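Local coordinates for adenosine monophosphate-protein transferase FICD homolog (Caenorhabditis elegans, PDB 5JJ6) that belongs to the Fic/DOC family of largely helical proteins and carries the Fido domain of the worm homolog of FICD, at residues N176-L188 against D204-A216. Residues are numbered along the deposited sequence; the frame is centred on the assembly and turned at random.
Sequences NEVIGMDAALRFL and DILEMHRRVLGNA
The guanidinium of Arg211 lies flat over one face of the Phe187 ring, the planes 16° apart, in an antiparallel helix pair of the Fido domain. Helices 176-188 and 204-213 run at 153° to each other and their axes close to 6.9 Å. The stack is off-centre: Arg211 CZ sits 4.6 Å from the ring centroid, displaced toward the CD1 side, a cation-pi arrangement. Arg211 reaches it with a chain extended from CG to NE, laying CD against Phe187 CB at 3.5 Å. One turn back on its own helix, Glu207 OE1 takes Arg211 NH1 at 2.7 Å in a salt bridge, approached on the anti side of the carboxylate and in the guanidinium plane, which should fix the rotation of the flat group. Phe187, with CG anti to its own N (chi1 172°), drops as a knob into the hole formed by Asp204, Glu207, Met208 and Arg211; Met208 CG comes at the ring edge, in plane. Beyond it, Met208 SD meets Leu188 CD1, and helix 284-297 adds Leu290 against Met208 and Met181.

Small residues bring the backbones together midway. Ala184 CB packs on Val212 CG2 at 3.6 Å, and Met181 SD lies alongside the same methyl. Gly180 CA faces Val212 O and Asn215 OD1.

At the Asn176 end of the pair, the side chains of Asn176 and Asn215 cross at about a right angle. Both residues also bond to the second subunit: Asn176 ND2 is hydrogen-bonded to Asn176 OD1 there, and Asn215 O to Asn215 ND2 of that subunit. Beside them a water joins the two segments, donating to Asn176 O at 2.6 Å and to Val212 O at 2.9 Å while accepting from Ala216 N.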
ATOM      1  N   ASN B 176      -6.386  -0.035   6.455  1.00 36.78           N
ATOM      2  CA  ASN B 176      -5.189   0.484   5.810  1.00 40.57           C
ATOM      3  C   ASN B 176      -5.150   2.013   5.714  1.00 44.26           C
ATOM      4  O   ASN B 176      -4.063   2.608   5.774  1.00 46.37           O
ATOM      5  CB  ASN B 176      -5.045  -0.112   4.420  1.00 42.92           C
ATOM      6  CG  ASN B 176      -4.383  -1.459   4.443  1.00 45.38           C
ATOM      7  OD1 ASN B 176      -3.753  -1.835   5.442  1.00 42.83           O
ATOM      8  ND2 ASN B 176      -4.510  -2.200   3.344  1.00 42.16           N
ATOM      9  N   GLU B 177      -6.320   2.639   5.561  1.00 39.03           N
ATOM     10  CA  GLU B 177      -6.432   4.095   5.569  1.00 34.50           C
ATOM     11  C   GLU B 177      -6.093   4.670   6.933  1.00 36.71           C
ATOM     12  O   GLU B 177      -5.341   5.641   7.037  1.00 38.55           O
ATOM     13  CB  GLU B 177      -7.835   4.518   5.150  1.00 34.59           C
ATOM     14  CG  GLU B 177      -8.046   4.494   3.643  1.00 43.82           C
ATOM     15  CD  GLU B 177      -9.508   4.688   3.229  1.00 56.06           C
ATOM     16  OE1 GLU B 177     -10.367   4.991   4.101  1.00 52.10           O
ATOM     17  OE2 GLU B 177      -9.792   4.548   2.014  1.00 58.31           O
ATOM     18  N   VAL B 178      -6.629   4.056   7.982  1.00 36.63           N
ATOM     19  CA  VAL B 178      -6.319   4.493   9.335  1.00 33.72           C
ATOM     20  C   VAL B 178      -4.811   4.425   9.582  1.00 36.56           C
ATOM     21  O   VAL B 178      -4.176   5.423   9.976  1.00 33.77           O
ATOM     22  CB  VAL B 178      -7.086   3.639  10.370  1.00 30.89           C
ATOM     23  CG1 VAL B 178      -6.556   3.847  11.768  1.00 29.11           C
ATOM     24  CG2 VAL B 178      -8.562   3.982  10.322  1.00 35.29           C
ATOM     25  N   ILE B 179      -4.239   3.253   9.316  1.00 35.38           N
ATOM     26  CA  ILE B 179      -2.809   3.031   9.516  1.00 37.66           C
ATOM     27  C   ILE B 179      -1.938   4.005   8.718  1.00 38.18           C
ATOM     28  O   ILE B 179      -1.018   4.628   9.268  1.00 37.23           O
ATOM     29  CB  ILE B 179      -2.437   1.568   9.189  1.00 40.22           C
ATOM     30  CG1 ILE B 179      -3.033   0.643  10.263  1.00 32.21           C
ATOM     31  CG2 ILE B 179      -0.939   1.387   9.190  1.00 35.87           C
ATOM     32  CD1 ILE B 179      -3.502  -0.708   9.753  1.00 32.20           C
ATOM     33  N   GLY B 180      -2.237   4.130   7.430  1.00 39.34           N
ATOM     34  CA  GLY B 180      -1.557   5.085   6.568  1.00 39.35           C
ATOM     35  C   GLY B 180      -1.602   6.516   7.075  1.00 38.39           C
ATOM     36  O   GLY B 180      -0.573   7.191   7.104  1.00 40.22           O
ATOM     37  N   MET B 181      -2.783   6.993   7.471  1.00 37.12           N
ATOM     38  CA  MET B 181      -2.887   8.355   7.977  1.00 36.44           C
ATOM     39  C   MET B 181      -2.022   8.549   9.208  1.00 40.40           C
ATOM     40  O   MET B 181      -1.297   9.536   9.314  1.00 42.50           O
ATOM     41  CB  MET B 181      -4.325   8.726   8.323  1.00 33.09           C
ATOM     42  CG  MET B 181      -4.961   9.767   7.401  1.00 46.11           C
ATOM     43  SD  MET B 181      -4.074  11.340   7.137  1.00 41.39           S
ATOM     44  CE  MET B 181      -3.579  11.732   8.804  1.00 42.67           C
ATOM     45  N   ASP B 182      -2.090   7.592  10.130  1.00 41.04           N
ATOM     46  CA  ASP B 182      -1.276   7.647  11.338  1.00 37.73           C
ATOM     47  C   ASP B 182       0.206   7.774  10.960  1.00 40.36           C
ATOM     48  O   ASP B 182       0.944   8.567  11.549  1.00 44.16           O
ATOM     49  CB  ASP B 182      -1.536   6.404  12.193  1.00 45.03           C
ATOM     50  CG  ASP B 182      -0.710   6.370  13.470  1.00 53.34           C
ATOM     51  OD1 ASP B 182      -0.962   7.214  14.360  1.00 56.43           O
ATOM     52  OD2 ASP B 182       0.180   5.497  13.586  1.00 52.49           O
ATOM     53  N   ALA B 183       0.630   6.992   9.972  1.00 38.97           N
ATOM     54  CA  ALA B 183       2.001   7.060   9.474  1.00 39.13           C
ATOM     55  C   ALA B 183       2.353   8.471   8.994  1.00 47.82           C
ATOM     56  O   ALA B 183       3.382   9.046   9.387  1.00 52.27           O
ATOM     57  CB  ALA B 183       2.208   6.060   8.354  1.00 33.79           C
ATOM     58  N   ALA B 184       1.498   9.015   8.130  1.00 42.35           N
ATOM     59  CA  ALA B 184       1.703  10.349   7.591  1.00 40.88           C
ATOM     60  C   ALA B 184       1.818  11.392   8.701  1.00 41.76           C
ATOM     61  O   ALA B 184       2.687  12.252   8.665  1.00 46.25           O
ATOM     62  CB  ALA B 184       0.573  10.711   6.637  1.00 37.81           C
ATOM     63  N   LEU B 185       0.936  11.308   9.684  1.00 40.07           N
ATOM     64  CA  LEU B 185       0.926  12.253  10.787  1.00 42.77           C
ATOM     65  C   LEU B 185       2.218  12.175  11.603  1.00 47.72           C
ATOM     66  O   LEU B 185       2.795  13.206  11.979  1.00 49.48           O
ATOM     67  CB  LEU B 185      -0.299  12.009  11.680  1.00 44.75           C
ATOM     68  CG  LEU B 185      -0.592  13.069  12.745  1.00 43.46           C
ATOM     69  CD1 LEU B 185      -0.673  14.451  12.122  1.00 47.15           C
ATOM     70  CD2 LEU B 185      -1.879  12.750  13.442  1.00 42.93           C
ATOM     71  N   ARG B 186       2.662  10.953  11.891  1.00 53.06           N
ATOM     72  CA  ARG B 186       3.889  10.758  12.665  1.00 54.60           C
ATOM     73  C   ARG B 186       5.071  11.347  11.904  1.00 51.33           C
ATOM     74  O   ARG B 186       5.946  11.983  12.488  1.00 53.33           O
ATOM     75  CB  ARG B 186       4.119   9.272  12.990  1.00 57.68           C
ATOM     76  CG  ARG B 186       3.494   8.850  14.344  1.00 67.06           C
ATOM     77  CD  ARG B 186       3.749   7.386  14.751  1.00 64.18           C
ATOM     78  NE  ARG B 186       3.384   6.425  13.712  1.00 62.18           N
ATOM     79  CZ  ARG B 186       4.257   5.888  12.860  1.00 69.84           C
ATOM     80  NH1 ARG B 186       5.542   6.226  12.935  1.00 74.87           N
ATOM     81  NH2 ARG B 186       3.854   5.021  11.934  1.00 57.91           N
ATOM     82  N   PHE B 187       5.078  11.133  10.593  1.00 49.26           N
ATOM     83  CA  PHE B 187       6.110  11.684   9.722  1.00 47.05           C
ATOM     84  C   PHE B 187       6.120  13.200   9.789  1.00 52.75           C
ATOM     85  O   PHE B 187       7.177  13.842   9.865  1.00 56.00           O
ATOM     86  CB  PHE B 187       5.878  11.233   8.294  1.00 41.96           C
ATOM     87  CG  PHE B 187       6.769  11.886   7.317  1.00 51.33           C
ATOM     88  CD1 PHE B 187       8.123  11.616   7.312  1.00 55.57           C
ATOM     89  CD2 PHE B 187       6.264  12.805   6.408  1.00 58.53           C
ATOM     90  CE1 PHE B 187       8.969  12.233   6.392  1.00 56.98           C
ATOM     91  CE2 PHE B 187       7.099  13.427   5.490  1.00 57.82           C
ATOM     92  CZ  PHE B 187       8.456  13.137   5.482  1.00 56.04           C
ATOM     93  N   LEU B 188       4.922  13.765   9.731  1.00 49.42           N
ATOM     94  CA  LEU B 188       4.745  15.194   9.835  1.00 50.89           C
ATOM     95  C   LEU B 188       5.386  15.703  11.117  1.00 54.89           C
ATOM     96  O   LEU B 188       6.166  16.653  11.090  1.00 61.00           O
ATOM     97  CB  LEU B 188       3.257  15.542   9.796  1.00 47.35           C
ATOM     98  CG  LEU B 188       2.815  16.997   9.724  1.00 44.56           C
ATOM     99  CD1 LEU B 188       1.532  17.066   8.935  1.00 45.54           C
ATOM    100  CD2 LEU B 188       2.597  17.564  11.106  1.00 50.20           C
ATOM    101  N   ASP B 204       8.321  16.791   0.520  1.00 59.74           N
ATOM    102  CA  ASP B 204       7.635  16.684   1.805  1.00 58.00           C
ATOM    103  C   ASP B 204       6.167  16.355   1.604  1.00 53.89           C
ATOM    104  O   ASP B 204       5.615  15.486   2.279  1.00 57.96           O
ATOM    105  CB  ASP B 204       7.767  17.976   2.607  1.00 59.37           C
ATOM    106  CG  ASP B 204       9.206  18.300   2.955  1.00 64.90           C
ATOM    107  OD1 ASP B 204      10.014  17.359   3.111  1.00 72.16           O
ATOM    108  OD2 ASP B 204       9.531  19.498   3.080  1.00 68.88           O
ATOM    109  N   ILE B 205       5.540  17.043   0.659  1.00 55.57           N
ATOM    110  CA  ILE B 205       4.143  16.784   0.325  1.00 52.84           C
ATOM    111  C   ILE B 205       4.001  15.385  -0.277  1.00 52.25           C
ATOM    112  O   ILE B 205       3.079  14.641   0.065  1.00 53.31           O
ATOM    113  CB  ILE B 205       3.599  17.848  -0.644  1.00 53.59           C
ATOM    114  CG1 ILE B 205       3.654  19.233   0.008  1.00 57.36           C
ATOM    115  CG2 ILE B 205       2.186  17.504  -1.087  1.00 50.96           C
ATOM    116  CD1 ILE B 205       3.221  20.374  -0.907  1.00 50.51           C
ATOM    117  N   LEU B 206       4.926  15.027  -1.162  1.00 53.20           N
ATOM    118  CA  LEU B 206       4.938  13.694  -1.747  1.00 48.04           C
ATOM    119  C   LEU B 206       5.091  12.606  -0.694  1.00 53.50           C
ATOM    120  O   LEU B 206       4.460  11.557  -0.797  1.00 51.76           O
ATOM    121  CB  LEU B 206       6.050  13.567  -2.786  1.00 47.92           C
ATOM    122  CG  LEU B 206       5.778  14.362  -4.057  1.00 54.52           C
ATOM    123  CD1 LEU B 206       6.937  14.254  -5.030  1.00 57.60           C
ATOM    124  CD2 LEU B 206       4.477  13.902  -4.694  1.00 57.06           C
ATOM    125  N   GLU B 207       5.936  12.852   0.305  1.00 53.55           N
ATOM    126  CA  GLU B 207       6.190  11.868   1.355  1.00 53.53           C
ATOM    127  C   GLU B 207       4.987  11.719   2.242  1.00 50.35           C
ATOM    128  O   GLU B 207       4.654  10.611   2.679  1.00 57.93           O
ATOM    129  CB  GLU B 207       7.407  12.241   2.199  1.00 55.61           C
ATOM    130  CG  GLU B 207       8.726  11.910   1.536  1.00 64.91           C
ATOM    131  CD  GLU B 207       8.751  10.494   0.991  1.00 72.69           C
ATOM    132  OE1 GLU B 207       8.617   9.540   1.800  1.00 67.53           O
ATOM    133  OE2 GLU B 207       8.896  10.345  -0.247  1.00 73.66           O
ATOM    134  N   MET B 208       4.339  12.838   2.526  1.00 46.77           N
ATOM    135  CA  MET B 208       3.100  12.772   3.270  1.00 49.12           C
ATOM    136  C   MET B 208       2.050  11.964   2.509  1.00 48.10           C
ATOM    137  O   MET B 208       1.370  11.135   3.109  1.00 45.48           O
ATOM    138  CB  MET B 208       2.586  14.166   3.594  1.00 48.56           C
ATOM    139  CG  MET B 208       3.209  14.729   4.851  1.00 51.83           C
ATOM    140  SD  MET B 208       2.383  16.228   5.404  1.00 69.75           S
ATOM    141  CE  MET B 208       2.515  17.262   3.945  1.00 44.88           C
ATOM    142  N   HIS B 209       1.923  12.186   1.201  1.00 44.37           N
ATOM    143  CA  HIS B 209       0.944  11.427   0.419  1.00 43.76           C
ATOM    144  C   HIS B 209       1.305   9.944   0.339  1.00 46.38           C
ATOM    145  O   HIS B 209       0.437   9.070   0.327  1.00 45.53           O
ATOM    146  CB  HIS B 209       0.816  11.991  -0.994  1.00 41.25           C
ATOM    147  CG  HIS B 209      -0.238  11.319  -1.817  1.00 41.89           C
ATOM    148  ND1 HIS B 209       0.057  10.380  -2.784  1.00 44.60           N
ATOM    149  CD2 HIS B 209      -1.586  11.453  -1.827  1.00 41.56           C
ATOM    150  CE1 HIS B 209      -1.063   9.962  -3.346  1.00 45.87           C
ATOM    151  NE2 HIS B 209      -2.076  10.600  -2.785  1.00 41.91           N
ATOM    152  N   ARG B 210       2.601   9.674   0.288  1.00 51.64           N
ATOM    153  CA  ARG B 210       3.104   8.322   0.131  1.00 47.85           C
ATOM    154  C   ARG B 210       2.757   7.579   1.404  1.00 47.44           C
ATOM    155  O   ARG B 210       2.431   6.400   1.375  1.00 53.74           O
ATOM    156  CB  ARG B 210       4.614   8.330  -0.146  1.00 53.91           C
ATOM    157  CG  ARG B 210       5.237   6.966  -0.286  1.00 65.86           C
ATOM    158  CD  ARG B 210       6.550   6.981  -1.077  1.00 68.21           C
ATOM    159  NE  ARG B 210       6.756   5.679  -1.722  1.00 82.40           N
ATOM    160  CZ  ARG B 210       6.835   5.492  -3.041  1.00 82.54           C
ATOM    161  NH1 ARG B 210       6.758   6.535  -3.868  1.00 72.04           N
ATOM    162  NH2 ARG B 210       7.005   4.263  -3.532  1.00 66.48           N
ATOM    163  N   ARG B 211       2.786   8.274   2.532  1.00 45.19           N
ATOM    164  CA  ARG B 211       2.358   7.627   3.765  1.00 44.76           C
ATOM    165  C   ARG B 211       0.821   7.588   3.944  1.00 47.16           C
ATOM    166  O   ARG B 211       0.280   6.622   4.496  1.00 46.21           O
ATOM    167  CB  ARG B 211       3.050   8.290   4.944  1.00 42.84           C
ATOM    168  CG  ARG B 211       4.501   7.855   4.996  1.00 48.73           C
ATOM    169  CD  ARG B 211       5.352   8.646   5.955  1.00 56.02           C
ATOM    170  NE  ARG B 211       6.664   8.024   6.118  1.00 61.09           N
ATOM    171  CZ  ARG B 211       7.647   8.109   5.228  1.00 64.84           C
ATOM    172  NH1 ARG B 211       7.467   8.803   4.108  1.00 66.37           N
ATOM    173  NH2 ARG B 211       8.810   7.505   5.453  1.00 65.24           N
ATOM    174  N   VAL B 212       0.123   8.622   3.481  1.00 46.43           N
ATOM    175  CA  VAL B 212      -1.343   8.662   3.527  1.00 42.27           C
ATOM    176  C   VAL B 212      -1.932   7.468   2.790  1.00 42.83           C
ATOM    177  O   VAL B 212      -2.843   6.809   3.290  1.00 44.33           O
ATOM    178  CB  VAL B 212      -1.914   9.969   2.921  1.00 40.59           C
ATOM    179  CG1 VAL B 212      -3.377   9.804   2.564  1.00 41.68           C
ATOM    180  CG2 VAL B 212      -1.762  11.114   3.887  1.00 40.66           C
ATOM    181  N   LEU B 213      -1.444   7.216   1.579  1.00 42.47           N
ATOM    182  CA  LEU B 213      -2.042   6.190   0.723  1.00 46.48           C
ATOM    183  C   LEU B 213      -1.231   4.898   0.650  1.00 49.56           C
ATOM    184  O   LEU B 213      -1.645   3.951  -0.015  1.00 49.52           O
ATOM    185  CB  LEU B 213      -2.252   6.715  -0.697  1.00 48.79           C
ATOM    186  CG  LEU B 213      -3.542   7.483  -0.953  1.00 46.78           C
ATOM    187  CD1 LEU B 213      -3.815   7.481  -2.431  1.00 47.05           C
ATOM    188  CD2 LEU B 213      -4.684   6.853  -0.177  1.00 48.14           C
ATOM    189  N   GLY B 214      -0.069   4.878   1.299  1.00 49.12           N
ATOM    190  CA  GLY B 214       0.842   3.746   1.215  1.00 50.62           C
ATOM    191  C   GLY B 214       0.228   2.364   1.399  1.00 52.14           C
ATOM    192  O   GLY B 214       0.359   1.492   0.535  1.00 53.64           O
ATOM    193  N   ASN B 215      -0.402   2.140   2.545  1.00 48.61           N
ATOM    194  CA  ASN B 215      -1.029   0.858   2.802  1.00 42.55           C
ATOM    195  C   ASN B 215      -2.298   0.632   1.986  1.00 45.70           C
ATOM    196  O   ASN B 215      -2.509  -0.450   1.452  1.00 51.30           O
ATOM    197  CB  ASN B 215      -1.331   0.712   4.286  1.00 41.26           C
ATOM    198  CG  ASN B 215      -0.104   0.909   5.147  1.00 42.10           C
ATOM    199  OD1 ASN B 215       0.202   2.015   5.580  1.00 40.77           O
ATOM    200  ND2 ASN B 215       0.621  -0.172   5.381  1.00 45.99           N
ATOM    201  N   ALA B 216      -3.137   1.652   1.865  1.00 46.92           N
ATOM    202  CA  ALA B 216      -4.438   1.468   1.229  1.00 44.33           C
ATOM    203  C   ALA B 216      -4.323   1.310  -0.281  1.00 50.70           C
ATOM    204  O   ALA B 216      -5.032   0.507  -0.877  1.00 52.39           O
ATOM    205  CB  ALA B 216      -5.353   2.634   1.565  1.00 45.34           C
TER
HETATM  206  O   HOH W   1      -3.031   4.007   3.845  1.00 40.55           O